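Uncharacterized protein (Staphylococcus aureus subsp. aureus, PDB 4H0A) is of unknown function but belongs to the CAP family of cysteine-rich secretory proteins, its CAP domain being preceded by a CAP-associated N-terminal region. Local coordinates at residues K47-K50 / V51-S54; V100-P104 / L105-Q109; N195-V199 / E200-N204; G259-K263 / N264-Y268; N280-P283 / T284-S288. All coordinates share one frame; numbering follows the deposited sequence.

The five contacts illustrate how short stretches of chain start, stop and turn. Interactions 1, 3 and 5 lie at helix beginnings, interaction 4 at a helix end, and interaction 2 in a loop without regular structure. Only interaction 5 is wholly buried, close to the centre of the chain; interactions 3 and 4 are surface contacts, and 1 and 2 are partly buried. An aspartate caps the start in interactions 1 and 5; waters bridge the arms of interaction 2; interaction 3 packs arginine on glutamine; interaction 4 joins a Schellman motif to a CH-pi contact. Interactions 3 and 5 come within about 5 Å at their nearest atoms, and Val282 packs on the helix that interaction 3 opens.

Interaction 1 of 5, residues K47-K50 / V51-S54; sequences KDIK and VLTS
Val51 and Lys50 bury the most surface where residues 47-50 turn into residues 51-54, with Ile49 next. The isopropyl group of Val51 leans back over the preceding turn: CB and CG2 both rest near the carbonyl oxygen of Asp48, CB at 3.4 Å from Asp48 O, while CG1 brushes the extended chain of Lys47. The same Asp48 O accepts from Val51 N at 3.1 Å, the donor standing well above the carbonyl plane. Lys50 contributes mainly through its backbone. Its carbonyl oxygen is gripped twice by Ser54, by N at 3.0 Å and by OG at 3.1 Å, the two donors arriving from opposite faces of the carbonyl plane. Ser54 OG can reach back because it stands beside its own backbone N (chi1 -67°). Ile49 faces the seven-stranded antiparallel sheet, and its CD1 meets Leu52 CD1 at 4.0 Å with the two side chains at about a right angle. Both lie against Val83 and Ile90 there. Asp48 OD1 accepts from Lys50 N at 2.9 Å, on the anti side of the carboxylate and nearly straight. This is a capped helix start, with an aspartate just ahead of the first turn holding an amide that leads into helix 50-56.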
loop_
_atom_site.group_PDB
_atom_site.type_symbol
_atom_site.label_atom_id
_atom_site.label_comp_id
_atom_site.label_asym_id
_atom_site.label_seq_id
_atom_site.Cartn_x
_atom_site.Cartn_y
_atom_site.Cartn_z
ATOM N N LYS A 47 9.643 17.997 5.956
ATOM C CA LYS A 47 8.986 19.308 6.016
ATOM C C LYS A 47 7.734 19.242 6.862
ATOM O O LYS A 47 7.198 18.159 7.102
ATOM C CB LYS A 47 8.620 19.808 4.616
ATOM C CG LYS A 47 9.822 20.091 3.736
ATOM C CD LYS A 47 9.394 20.759 2.437
ATOM C CE LYS A 47 10.562 21.265 1.630
ATOM N NZ LYS A 47 10.140 21.684 0.269
ATOM N N ASP A 48 7.248 20.408 7.300
ATOM C CA ASP A 48 6.020 20.488 8.084
ATOM C C ASP A 48 4.840 20.245 7.159
ATOM O O ASP A 48 4.886 20.648 5.996
ATOM C CB ASP A 48 5.906 21.851 8.781
ATOM C CG ASP A 48 4.782 21.905 9.796
ATOM O OD1 ASP A 48 3.613 22.085 9.382
ATOM O OD2 ASP A 48 5.066 21.749 11.000
ATOM N N ILE A 49 3.781 19.591 7.668
ATOM C CA ILE A 49 2.588 19.284 6.869
ATOM C C ILE A 49 1.918 20.561 6.295
ATOM O O ILE A 49 1.326 20.487 5.219
ATOM C CB ILE A 49 1.579 18.415 7.667
ATOM C CG1 ILE A 49 0.476 17.827 6.755
ATOM C CG2 ILE A 49 0.949 19.164 8.865
ATOM C CD1 ILE A 49 0.960 17.050 5.531
ATOM N N LYS A 50 2.082 21.727 6.958
ATOM C CA LYS A 50 1.538 23.015 6.484
ATOM C C LYS A 50 2.050 23.392 5.074
ATOM O O LYS A 50 1.371 24.134 4.368
ATOM C CB LYS A 50 1.883 24.147 7.461
ATOM C CG LYS A 50 1.112 24.098 8.782
ATOM C CD LYS A 50 1.674 25.124 9.785
ATOM C CE LYS A 50 1.796 24.606 11.193
ATOM N NZ LYS A 50 2.732 25.428 12.006
ATOM N N VAL A 51 3.223 22.870 4.663
ATOM C CA VAL A 51 3.783 23.116 3.333
ATOM C C VAL A 51 2.849 22.547 2.244
ATOM O O VAL A 51 2.675 23.188 1.209
ATOM C CB VAL A 51 5.221 22.537 3.211
ATOM C CG1 VAL A 51 5.719 22.575 1.766
ATOM C CG2 VAL A 51 6.179 23.287 4.129
ATOM N N LEU A 52 2.252 21.369 2.466
ATOM C CA LEU A 52 1.337 20.769 1.482
ATOM C C LEU A 52 -0.038 21.399 1.548
ATOM O O LEU A 52 -0.669 21.586 0.507
ATOM C CB LEU A 52 1.201 19.261 1.691
ATOM C CG LEU A 52 2.483 18.449 1.698
ATOM C CD1 LEU A 52 2.150 16.981 1.735
ATOM C CD2 LEU A 52 3.360 18.747 0.468
ATOM N N THR A 53 -0.524 21.710 2.759
ATOM C CA THR A 53 -1.823 22.361 2.913
ATOM C C THR A 53 -1.804 23.693 2.143
ATOM O O THR A 53 -2.786 24.016 1.491
ATOM C CB THR A 53 -2.180 22.518 4.395
ATOM O OG1 THR A 53 -2.411 21.206 4.915
ATOM C CG2 THR A 53 -3.417 23.385 4.616
ATOM N N SER A 54 -0.677 24.419 2.164
ATOM C CA SER A 54 -0.535 25.665 1.405
ATOM C C SER A 54 -0.550 25.416 -0.112
ATOM O O SER A 54 -1.218 26.145 -0.839
ATOM C CB SER A 54 0.760 26.378 1.786
ATOM O OG SER A 54 0.695 26.837 3.127
#

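Interaction 2 of 5, residues V100-P104 / L105-Q109; sequences VNVSP and LKIGQ
Ile107 reaches back to Val100 and Val102 across a cis-proline turn. CB carries CG1 beside the backbone N (chi1 -59°), which sends this branch toward residues 100-104. CG1 meets Val100 CG2 at 3.6 Å, the two side chains at a slant, and also nears Val102 CG2, while the terminal CD1 lies 3.9 Å from Val102 CG2. The same methyl also borders Leu105 O. Leu105 N donates to Val102 O at 2.9 Å, closing a type VIa turn whose peptide before Pro104 is cis. Water continues the link: one molecule donates to Val100 O and accepts from Ile107 N, and a second joins Val102 N to Leu105 O. Leading into the turn, Asn101 OD1 takes both OG and N of Ser103, N lying in the carbonyl plane, which makes an Asx turn. After it, Lys106 to Gln109 form a type II turn. Past strand 89-96, Val102 and Leu105 pack on Val169 of strand 166-172, Val100 on Tyr81 of strand 79-86, and Pro104 and Leu105 on Tyr150 of strand 145-150.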
loop_
_atom_site.group_PDB
_atom_site.type_symbol
_atom_site.label_atom_id
_atom_site.label_comp_id
_atom_site.label_asym_id
_atom_site.label_seq_id
_atom_site.Cartn_x
_atom_site.Cartn_y
_atom_site.Cartn_z
ATOM N N VAL A 100 2.402 12.865 -11.083
ATOM C CA VAL A 100 3.075 13.010 -9.795
ATOM C C VAL A 100 4.560 13.084 -10.089
ATOM O O VAL A 100 5.039 12.457 -11.036
ATOM C CB VAL A 100 2.750 11.925 -8.726
ATOM C CG1 VAL A 100 1.280 11.966 -8.334
ATOM C CG2 VAL A 100 3.168 10.523 -9.172
ATOM N N ASN A 101 5.280 13.855 -9.290
ATOM C CA ASN A 101 6.711 14.008 -9.435
ATOM C C ASN A 101 7.380 13.152 -8.352
ATOM O O ASN A 101 7.408 13.541 -7.184
ATOM C CB ASN A 101 7.073 15.484 -9.339
ATOM C CG ASN A 101 8.516 15.775 -9.631
ATOM O OD1 ASN A 101 9.395 14.920 -9.496
ATOM N ND2 ASN A 101 8.809 17.003 -10.010
ATOM N N VAL A 102 7.896 11.977 -8.751
ATOM C CA VAL A 102 8.583 11.042 -7.845
ATOM C C VAL A 102 10.072 10.971 -8.253
ATOM O O VAL A 102 10.699 9.914 -8.138
ATOM C CB VAL A 102 7.895 9.641 -7.804
ATOM C CG1 VAL A 102 6.582 9.708 -7.022
ATOM C CG2 VAL A 102 7.664 9.064 -9.205
ATOM N N SER A 103 10.657 12.130 -8.666
ATOM C CA SER A 103 12.056 12.209 -9.102
ATOM C C SER A 103 12.995 11.621 -8.040
ATOM O O SER A 103 12.715 11.757 -6.849
ATOM C CB SER A 103 12.457 13.648 -9.405
ATOM O OG SER A 103 11.746 14.135 -10.528
ATOM N N PRO A 104 14.061 10.896 -8.434
ATOM C CA PRO A 104 14.553 10.666 -9.809
ATOM C C PRO A 104 13.787 9.600 -10.595
ATOM O O PRO A 104 14.145 9.322 -11.737
ATOM C CB PRO A 104 16.005 10.228 -9.575
ATOM C CG PRO A 104 15.963 9.516 -8.266
ATOM C CD PRO A 104 14.963 10.295 -7.432
ATOM N N LEU A 105 12.721 9.031 -10.013
ATOM C CA LEU A 105 11.926 8.009 -10.679
ATOM C C LEU A 105 10.783 8.654 -11.460
ATOM O O LEU A 105 10.592 9.869 -11.387
ATOM C CB LEU A 105 11.387 7.024 -9.630
ATOM C CG LEU A 105 12.503 6.414 -8.754
ATOM C CD1 LEU A 105 11.990 5.979 -7.459
ATOM C CD2 LEU A 105 13.204 5.289 -9.469
ATOM N N LYS A 106 10.063 7.849 -12.247
ATOM C CA LYS A 106 8.890 8.297 -12.992
ATOM C C LYS A 106 7.878 7.184 -13.036
ATOM O O LYS A 106 8.236 6.068 -13.401
ATOM C CB LYS A 106 9.241 8.727 -14.432
ATOM C CG LYS A 106 10.103 9.972 -14.529
ATOM C CD LYS A 106 10.389 10.366 -15.974
ATOM C CE LYS A 106 11.499 11.385 -16.094
ATOM N NZ LYS A 106 11.137 12.695 -15.485
ATOM N N ILE A 107 6.610 7.480 -12.730
ATOM C CA ILE A 107 5.548 6.479 -12.840
ATOM C C ILE A 107 5.478 6.045 -14.311
ATOM O O ILE A 107 5.454 6.903 -15.192
ATOM C CB ILE A 107 4.168 7.028 -12.346
ATOM C CG1 ILE A 107 4.199 7.493 -10.857
ATOM C CG2 ILE A 107 3.056 5.998 -12.583
ATOM C CD1 ILE A 107 4.721 6.522 -9.882
ATOM N N GLY A 108 5.477 4.742 -14.554
ATOM C CA GLY A 108 5.424 4.191 -15.904
ATOM C C GLY A 108 6.775 3.893 -16.527
ATOM O O GLY A 108 6.814 3.310 -17.610
ATOM N N GLN A 109 7.897 4.263 -15.882
ATOM C CA GLN A 109 9.209 3.964 -16.464
ATOM C C GLN A 109 9.506 2.478 -16.348
ATOM O O GLN A 109 8.959 1.822 -15.457
ATOM C CB GLN A 109 10.333 4.771 -15.779
ATOM C CG GLN A 109 10.778 4.258 -14.413
ATOM C CD GLN A 109 11.979 5.013 -13.932
ATOM O OE1 GLN A 109 11.878 5.926 -13.129
ATOM N NE2 GLN A 109 13.141 4.670 -14.436
HETATM O O HOH W 1 6.027 10.391 -12.466
HETATM O O HOH W 2 8.346 11.664 -11.711
HETATM O O HOH W 3 12.218 12.741 -12.928
HETATM O O HOH W 4 13.375 8.848 -14.328
#

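Interaction 3 of 5, residues N195-V199 / E200-N204; sequences NKRPV and EQNPN. With EDO (1,2-ethanediol), chain D.
Arg197 and Gln201 make the main side-chain contact, and it is one of packing. The arginine, extended from CG to NE, passes the glutamine amide at a slant: its CB and CG lie 3.7 Å from Gln201 OE1, and farther out Gln201 NE2 sits at the edge of the guanidinium, near its plane, 3.6 Å from Arg197 NE. The two flat groups are turned 64° apart. Arg197 NH2 forms a salt bridge with Asp314, and Gln201 OE1 accepts from the backbone N of Arg66. The Pro198 ring lies beside them, its CD against Gln201 OE1. A bend at chi2 (88°) folds Glu200 back, and OE1 then lies 3.4 Å from Val199 CG1 and also meets Pro198 CB.

One backbone hydrogen bond and one water bridge lead into helix 201-219. Gln201 N donates to Pro198 O at 3.0 Å from well above the carbonyl plane, and a water donates to that same oxygen while accepting from Asn202 N. Pro203, within this first turn, sets its CD against Val199 O.

Hydrogen bonds of a side-chain amide follow. Asn204 ND2 donates to Glu200 O at 2.8 Å, almost in its own amide plane. The same nitrogen also donates to O1 of a bound 1,2-ethanediol, probably from the crystallisation liquor, whose O2 donates to Asn204 OD1.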
loop_
_atom_site.group_PDB
_atom_site.type_symbol
_atom_site.label_atom_id
_atom_site.label_comp_id
_atom_site.label_asym_id
_atom_site.label_seq_id
_atom_site.Cartn_x
_atom_site.Cartn_y
_atom_site.Cartn_z
ATOM N N ASN A 195 1.416 -0.149 19.989
ATOM C CA ASN A 195 0.330 0.183 20.911
ATOM C C ASN A 195 -1.015 -0.116 20.221
ATOM O O ASN A 195 -1.041 -0.465 19.033
ATOM C CB ASN A 195 0.425 1.654 21.397
ATOM C CG ASN A 195 0.161 2.737 20.365
ATOM O OD1 ASN A 195 0.176 2.510 19.149
ATOM N ND2 ASN A 195 -0.036 3.965 20.828
ATOM N N LYS A 196 -2.120 0.018 20.966
ATOM C CA LYS A 196 -3.482 -0.216 20.470
ATOM C C LYS A 196 -3.778 0.614 19.212
ATOM O O LYS A 196 -3.343 1.767 19.122
ATOM C CB LYS A 196 -4.496 0.142 21.582
ATOM C CG LYS A 196 -5.972 0.049 21.197
ATOM C CD LYS A 196 -6.869 0.117 22.437
ATOM C CE LYS A 196 -8.325 0.381 22.121
ATOM N NZ LYS A 196 -8.982 -0.783 21.470
ATOM N N ARG A 197 -4.507 0.029 18.238
ATOM C CA ARG A 197 -4.902 0.775 17.045
ATOM C C ARG A 197 -5.988 1.780 17.432
ATOM O O ARG A 197 -6.947 1.390 18.103
ATOM C CB ARG A 197 -5.451 -0.154 15.935
ATOM C CG ARG A 197 -4.431 -1.109 15.348
ATOM C CD ARG A 197 -5.008 -1.889 14.176
ATOM N NE ARG A 197 -3.980 -2.658 13.467
ATOM C CZ ARG A 197 -3.485 -3.833 13.857
ATOM N NH1 ARG A 197 -3.925 -4.416 14.971
ATOM N NH2 ARG A 197 -2.547 -4.437 13.136
ATOM N N PRO A 198 -5.920 3.055 17.018
ATOM C CA PRO A 198 -7.054 3.947 17.315
ATOM C C PRO A 198 -8.300 3.488 16.546
ATOM O O PRO A 198 -8.178 2.800 15.522
ATOM C CB PRO A 198 -6.563 5.323 16.851
ATOM C CG PRO A 198 -5.526 5.043 15.840
ATOM C CD PRO A 198 -4.894 3.726 16.196
ATOM N N VAL A 199 -9.494 3.854 17.048
ATOM C CA VAL A 199 -10.782 3.497 16.434
ATOM C C VAL A 199 -10.855 3.925 14.939
ATOM O O VAL A 199 -11.536 3.262 14.154
ATOM C CB VAL A 199 -11.975 4.095 17.255
ATOM C CG1 VAL A 199 -12.021 5.626 17.170
ATOM C CG2 VAL A 199 -13.309 3.492 16.820
ATOM N N GLU A 200 -10.161 5.014 14.549
ATOM C CA GLU A 200 -10.176 5.502 13.165
ATOM C C GLU A 200 -9.372 4.667 12.211
ATOM O O GLU A 200 -9.574 4.807 11.005
ATOM C CB GLU A 200 -9.608 6.934 13.063
ATOM C CG GLU A 200 -10.403 8.005 13.784
ATOM C CD GLU A 200 -10.037 8.235 15.240
ATOM O OE1 GLU A 200 -9.371 7.355 15.836
ATOM O OE2 GLU A 200 -10.448 9.280 15.796
ATOM N N GLN A 201 -8.425 3.853 12.697
ATOM C CA GLN A 201 -7.524 3.147 11.789
ATOM C C GLN A 201 -8.234 2.153 10.856
ATOM O O GLN A 201 -8.170 2.359 9.664
ATOM C CB GLN A 201 -6.398 2.438 12.555
ATOM C CG GLN A 201 -5.309 1.923 11.602
ATOM C CD GLN A 201 -4.082 1.404 12.310
ATOM O OE1 GLN A 201 -3.678 1.906 13.360
ATOM N NE2 GLN A 201 -3.413 0.437 11.715
ATOM N N ASN A 202 -8.867 1.085 11.368
ATOM C CA ASN A 202 -9.516 0.075 10.506
ATOM C C ASN A 202 -10.436 0.686 9.421
ATOM O O ASN A 202 -10.225 0.387 8.249
ATOM C CB ASN A 202 -10.312 -0.938 11.341
ATOM C CG ASN A 202 -9.476 -1.945 12.098
ATOM O OD1 ASN A 202 -8.297 -2.175 11.803
ATOM N ND2 ASN A 202 -10.095 -2.597 13.082
ATOM N N PRO A 203 -11.416 1.556 9.724
ATOM C CA PRO A 203 -12.259 2.089 8.629
ATOM C C PRO A 203 -11.468 2.913 7.605
ATOM O O PRO A 203 -11.820 2.906 6.435
ATOM C CB PRO A 203 -13.307 2.955 9.355
ATOM C CG PRO A 203 -12.784 3.159 10.722
ATOM C CD PRO A 203 -11.881 2.022 11.046
ATOM N N ASN A 204 -10.412 3.628 8.029
ATOM C CA ASN A 204 -9.621 4.434 7.086
ATOM C C ASN A 204 -8.683 3.552 6.256
ATOM O O ASN A 204 -8.411 3.904 5.104
ATOM C CB ASN A 204 -8.866 5.532 7.806
ATOM C CG ASN A 204 -9.773 6.697 8.050
ATOM O OD1 ASN A 204 -10.126 7.394 7.101
ATOM N ND2 ASN A 204 -10.293 6.846 9.265
HETATM C C1 EDO D . -11.349 10.554 9.524
HETATM O O1 EDO D . -11.537 9.362 10.367
HETATM C C2 EDO D . -10.975 10.291 8.052
HETATM O O2 EDO D . -11.945 9.483 7.315
HETATM O O HOH W 5 -9.429 0.629 14.265
#

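Interaction 4 of 5, residues G259-K263 / N264-Y268; sequences GQLDK and NHVTY
The backbone leaves helix 254-263 through a Schellman motif: Val266 N donates to Leu261 O at 2.9 Å and His265 N to Asp262 O at 3.1 Å, with His265, at positive phi, as the C-prime residue. The two bonds differ in geometry. Val266 N approaches with only a modest tilt from the carbonyl plane, whereas His265 N sits high above its acceptor's plane. Asn264, the first residue to leave helical angles, turns its side chain back on the helix. Its ND2 donates to Gln260 O at 2.7 Å, and its backbone N donates to that same oxygen, which is therefore held by two donors from a single residue. The imidazole of His265 lies with one face over Lys263 O.

On the apolar side Leu261 is the centre. Its CD2 meets Val266 CG1 at 3.8 Å, and its CD1 stands over the face of Tyr268, 4.1 Å from the ring centroid, as a CH-pi contact offset toward the rim. The tyrosine ring is brought there by chi1 of 64°, with CG between the backbone N and the carbonyl carbon. Leu261, Val266 and Tyr268 all touch Leu321, so the helix end packs on the five-stranded sheet of the CAP domain at strand 315-322. At the edge of the ring, Asp262 OD1 lies near the ring plane and accepts a weak hydrogen bond from Tyr268 OH at 3.3 Å.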
loop_
_atom_site.group_PDB
_atom_site.type_symbol
_atom_site.label_atom_id
_atom_site.label_comp_id
_atom_site.label_asym_id
_atom_site.label_seq_id
_atom_site.Cartn_x
_atom_site.Cartn_y
_atom_site.Cartn_z
ATOM N N GLY A 259 -22.406 -18.623 -1.053
ATOM C CA GLY A 259 -23.536 -18.876 -0.169
ATOM C C GLY A 259 -24.041 -17.608 0.488
ATOM O O GLY A 259 -25.254 -17.419 0.605
ATOM N N GLN A 260 -23.115 -16.722 0.917
ATOM C CA GLN A 260 -23.476 -15.446 1.537
ATOM C C GLN A 260 -24.091 -14.488 0.504
ATOM O O GLN A 260 -24.976 -13.718 0.870
ATOM C CB GLN A 260 -22.275 -14.786 2.236
ATOM C CG GLN A 260 -22.016 -15.328 3.635
ATOM C CD GLN A 260 -20.799 -14.693 4.276
ATOM O OE1 GLN A 260 -19.674 -15.188 4.151
ATOM N NE2 GLN A 260 -20.983 -13.570 4.960
ATOM N N LEU A 261 -23.648 -14.528 -0.769
ATOM C CA LEU A 261 -24.217 -13.663 -1.812
ATOM C C LEU A 261 -25.665 -14.053 -2.110
ATOM O O LEU A 261 -26.521 -13.176 -2.218
ATOM C CB LEU A 261 -23.387 -13.711 -3.103
ATOM C CG LEU A 261 -22.043 -12.994 -3.039
ATOM C CD1 LEU A 261 -21.099 -13.513 -4.099
ATOM C CD2 LEU A 261 -22.210 -11.499 -3.203
ATOM N N ASP A 262 -25.937 -15.368 -2.214
ATOM C CA ASP A 262 -27.282 -15.901 -2.461
ATOM C C ASP A 262 -28.194 -15.657 -1.254
ATOM O O ASP A 262 -29.339 -15.249 -1.439
ATOM C CB ASP A 262 -27.223 -17.403 -2.787
ATOM C CG ASP A 262 -26.500 -17.728 -4.083
ATOM O OD1 ASP A 262 -25.769 -16.849 -4.593
ATOM O OD2 ASP A 262 -26.647 -18.867 -4.574
ATOM N N LYS A 263 -27.676 -15.867 -0.028
ATOM C CA LYS A 263 -28.394 -15.613 1.231
ATOM C C LYS A 263 -28.825 -14.136 1.344
ATOM O O LYS A 263 -29.898 -13.855 1.872
ATOM C CB LYS A 263 -27.492 -15.989 2.426
ATOM C CG LYS A 263 -28.097 -15.781 3.814
ATOM C CD LYS A 263 -27.081 -16.116 4.897
ATOM C CE LYS A 263 -27.557 -15.756 6.281
ATOM N NZ LYS A 263 -26.473 -15.902 7.288
ATOM N N ASN A 264 -28.001 -13.210 0.826
ATOM C CA ASN A 264 -28.260 -11.768 0.864
ATOM C C ASN A 264 -28.958 -11.254 -0.424
ATOM O O ASN A 264 -29.080 -10.041 -0.597
ATOM C CB ASN A 264 -26.945 -11.017 1.094
ATOM C CG ASN A 264 -26.430 -11.134 2.509
ATOM O OD1 ASN A 264 -26.450 -10.174 3.269
ATOM N ND2 ASN A 264 -25.914 -12.283 2.899
ATOM N N HIS A 265 -29.443 -12.170 -1.296
ATOM C CA HIS A 265 -30.156 -11.861 -2.539
ATOM C C HIS A 265 -29.383 -10.896 -3.457
ATOM O O HIS A 265 -29.996 -10.078 -4.147
ATOM C CB HIS A 265 -31.549 -11.299 -2.223
ATOM C CG HIS A 265 -32.343 -12.183 -1.314
ATOM N ND1 HIS A 265 -32.785 -13.426 -1.726
ATOM C CD2 HIS A 265 -32.727 -11.984 -0.033
ATOM C CE1 HIS A 265 -33.432 -13.940 -0.692
ATOM N NE2 HIS A 265 -33.423 -13.105 0.348
ATOM N N VAL A 266 -28.045 -11.018 -3.497
ATOM C CA VAL A 266 -27.203 -10.193 -4.365
ATOM C C VAL A 266 -27.199 -10.831 -5.755
ATOM O O VAL A 266 -26.991 -12.040 -5.853
ATOM C CB VAL A 266 -25.764 -10.058 -3.792
ATOM C CG1 VAL A 266 -24.873 -9.224 -4.714
ATOM C CG2 VAL A 266 -25.790 -9.464 -2.384
ATOM N N THR A 267 -27.447 -10.045 -6.818
ATOM C CA THR A 267 -27.437 -10.559 -8.197
ATOM C C THR A 267 -26.040 -10.326 -8.783
ATOM O O THR A 267 -25.471 -9.254 -8.577
ATOM C CB THR A 267 -28.543 -9.896 -9.036
ATOM O OG1 THR A 267 -28.344 -8.481 -9.043
ATOM C CG2 THR A 267 -29.942 -10.226 -8.520
ATOM N N TYR A 268 -25.479 -11.325 -9.481
ATOM C CA TYR A 268 -24.134 -11.222 -10.059
ATOM C C TYR A 268 -23.875 -12.291 -11.116
ATOM O O TYR A 268 -24.532 -13.332 -11.111
ATOM C CB TYR A 268 -23.068 -11.362 -8.954
ATOM C CG TYR A 268 -23.056 -12.720 -8.280
ATOM C CD1 TYR A 268 -24.008 -13.056 -7.326
ATOM C CD2 TYR A 268 -22.099 -13.674 -8.607
ATOM C CE1 TYR A 268 -24.015 -14.309 -6.716
ATOM C CE2 TYR A 268 -22.097 -14.933 -8.009
ATOM C CZ TYR A 268 -23.054 -15.247 -7.059
ATOM O OH TYR A 268 -23.027 -16.489 -6.463
#

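Interaction 5 of 5, residues N280-P283 / T284-S288; sequences NDVP and TLIHS
This is a buried helix-start contact, near the centre of the chain, where Asp281 meets Thr284 at the head of helix 282-290. The carboxylate of Asp281 takes two donors from Thr284: OG1 donates to OD1 at 2.7 Å, on the syn lone pair, and the backbone N donates to OD2 at 3.1 Å from above the carboxylate plane. Asp281 achieves this with CG tucked between its backbone N and carbonyl carbon (chi1 63°), and the two side chains cross at about a right angle. OD2 also forms a salt bridge with Arg170, which would be expected to favour the ionised carboxylate. Behind the cap, Ile286 N donates to Val282 O at 2.9 Å, and Val282 CG1 lies beside Ile286 CG1 at 3.9 Å, the two side chains pointing the same way. They pack on helix 201-219, at Gln205 and Val212 respectively. The arrangement is that of an aspartate N-cap, here opening an internal helix of the CAP domain.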
loop_
_atom_site.group_PDB
_atom_site.type_symbol
_atom_site.label_atom_id
_atom_site.label_comp_id
_atom_site.label_asym_id
_atom_site.label_seq_id
_atom_site.Cartn_x
_atom_site.Cartn_y
_atom_site.Cartn_z
ATOM N N ASN A 280 0.635 -4.308 7.671
ATOM C CA ASN A 280 0.611 -3.063 8.449
ATOM C C ASN A 280 0.122 -1.865 7.649
ATOM O O ASN A 280 -0.235 -0.855 8.251
ATOM C CB ASN A 280 2.029 -2.745 8.951
ATOM C CG ASN A 280 2.556 -3.753 9.937
ATOM O OD1 ASN A 280 1.807 -4.291 10.761
ATOM N ND2 ASN A 280 3.857 -4.017 9.897
ATOM N N ASP A 281 0.183 -1.925 6.310
ATOM C CA ASP A 281 -0.194 -0.781 5.493
ATOM C C ASP A 281 -0.704 -1.257 4.162
ATOM O O ASP A 281 -0.391 -2.373 3.734
ATOM C CB ASP A 281 1.012 0.161 5.317
ATOM C CG ASP A 281 2.138 -0.508 4.577
ATOM O OD1 ASP A 281 2.639 -1.535 5.071
ATOM O OD2 ASP A 281 2.467 -0.055 3.468
ATOM N N VAL A 282 -1.482 -0.412 3.522
ATOM C CA VAL A 282 -2.106 -0.745 2.250
ATOM C C VAL A 282 -1.055 -0.868 1.115
ATOM O O VAL A 282 -1.133 -1.849 0.381
ATOM C CB VAL A 282 -3.242 0.252 1.936
ATOM C CG1 VAL A 282 -3.746 0.097 0.503
ATOM C CG2 VAL A 282 -4.386 0.056 2.931
ATOM N N PRO A 283 -0.066 0.039 0.932
ATOM C CA PRO A 283 0.912 -0.168 -0.156
ATOM C C PRO A 283 1.603 -1.535 -0.105
ATOM O O PRO A 283 1.781 -2.150 -1.156
ATOM C CB PRO A 283 1.911 0.972 0.064
ATOM C CG PRO A 283 1.042 2.078 0.627
ATOM C CD PRO A 283 0.159 1.337 1.604
ATOM N N THR A 284 1.946 -2.049 1.103
ATOM C CA THR A 284 2.591 -3.367 1.200
ATOM C C THR A 284 1.612 -4.469 0.812
ATOM O O THR A 284 1.984 -5.386 0.086
ATOM C CB THR A 284 3.154 -3.622 2.606
ATOM O OG1 THR A 284 3.982 -2.525 2.957
ATOM C CG2 THR A 284 3.965 -4.912 2.684
ATOM N N LEU A 285 0.387 -4.402 1.318
ATOM C CA LEU A 285 -0.652 -5.376 0.974
ATOM C C LEU A 285 -0.907 -5.430 -0.542
ATOM O O LEU A 285 -0.996 -6.516 -1.098
ATOM C CB LEU A 285 -1.971 -5.005 1.685
ATOM C CG LEU A 285 -3.167 -5.866 1.287
ATOM C CD1 LEU A 285 -3.081 -7.253 1.895
ATOM C CD2 LEU A 285 -4.395 -5.190 1.620
ATOM N N ILE A 286 -1.094 -4.264 -1.183
ATOM C CA ILE A 286 -1.362 -4.182 -2.627
ATOM C C ILE A 286 -0.177 -4.751 -3.409
ATOM O O ILE A 286 -0.397 -5.476 -4.375
ATOM C CB ILE A 286 -1.702 -2.731 -3.046
ATOM C CG1 ILE A 286 -3.104 -2.356 -2.492
ATOM C CG2 ILE A 286 -1.618 -2.540 -4.590
ATOM C CD1 ILE A 286 -4.310 -2.880 -3.317
ATOM N N HIS A 287 1.061 -4.461 -2.980
ATOM C CA HIS A 287 2.246 -5.026 -3.627
ATOM C C HIS A 287 2.192 -6.568 -3.618
ATOM O O HIS A 287 2.535 -7.186 -4.628
ATOM C CB HIS A 287 3.542 -4.536 -2.947
ATOM C CG HIS A 287 4.753 -5.314 -3.362
ATOM N ND1 HIS A 287 5.246 -6.342 -2.582
ATOM C CD2 HIS A 287 5.470 -5.252 -4.507
ATOM C CE1 HIS A 287 6.269 -6.843 -3.251
ATOM N NE2 HIS A 287 6.434 -6.226 -4.420
ATOM N N SER A 288 1.785 -7.182 -2.489
ATOM C CA SER A 288 1.714 -8.642 -2.399
ATOM C C SER A 288 0.618 -9.200 -3.306
ATOM O O SER A 288 0.846 -10.215 -3.957
ATOM C CB SER A 288 1.505 -9.095 -0.959
ATOM O OG SER A 288 2.655 -8.784 -0.190
#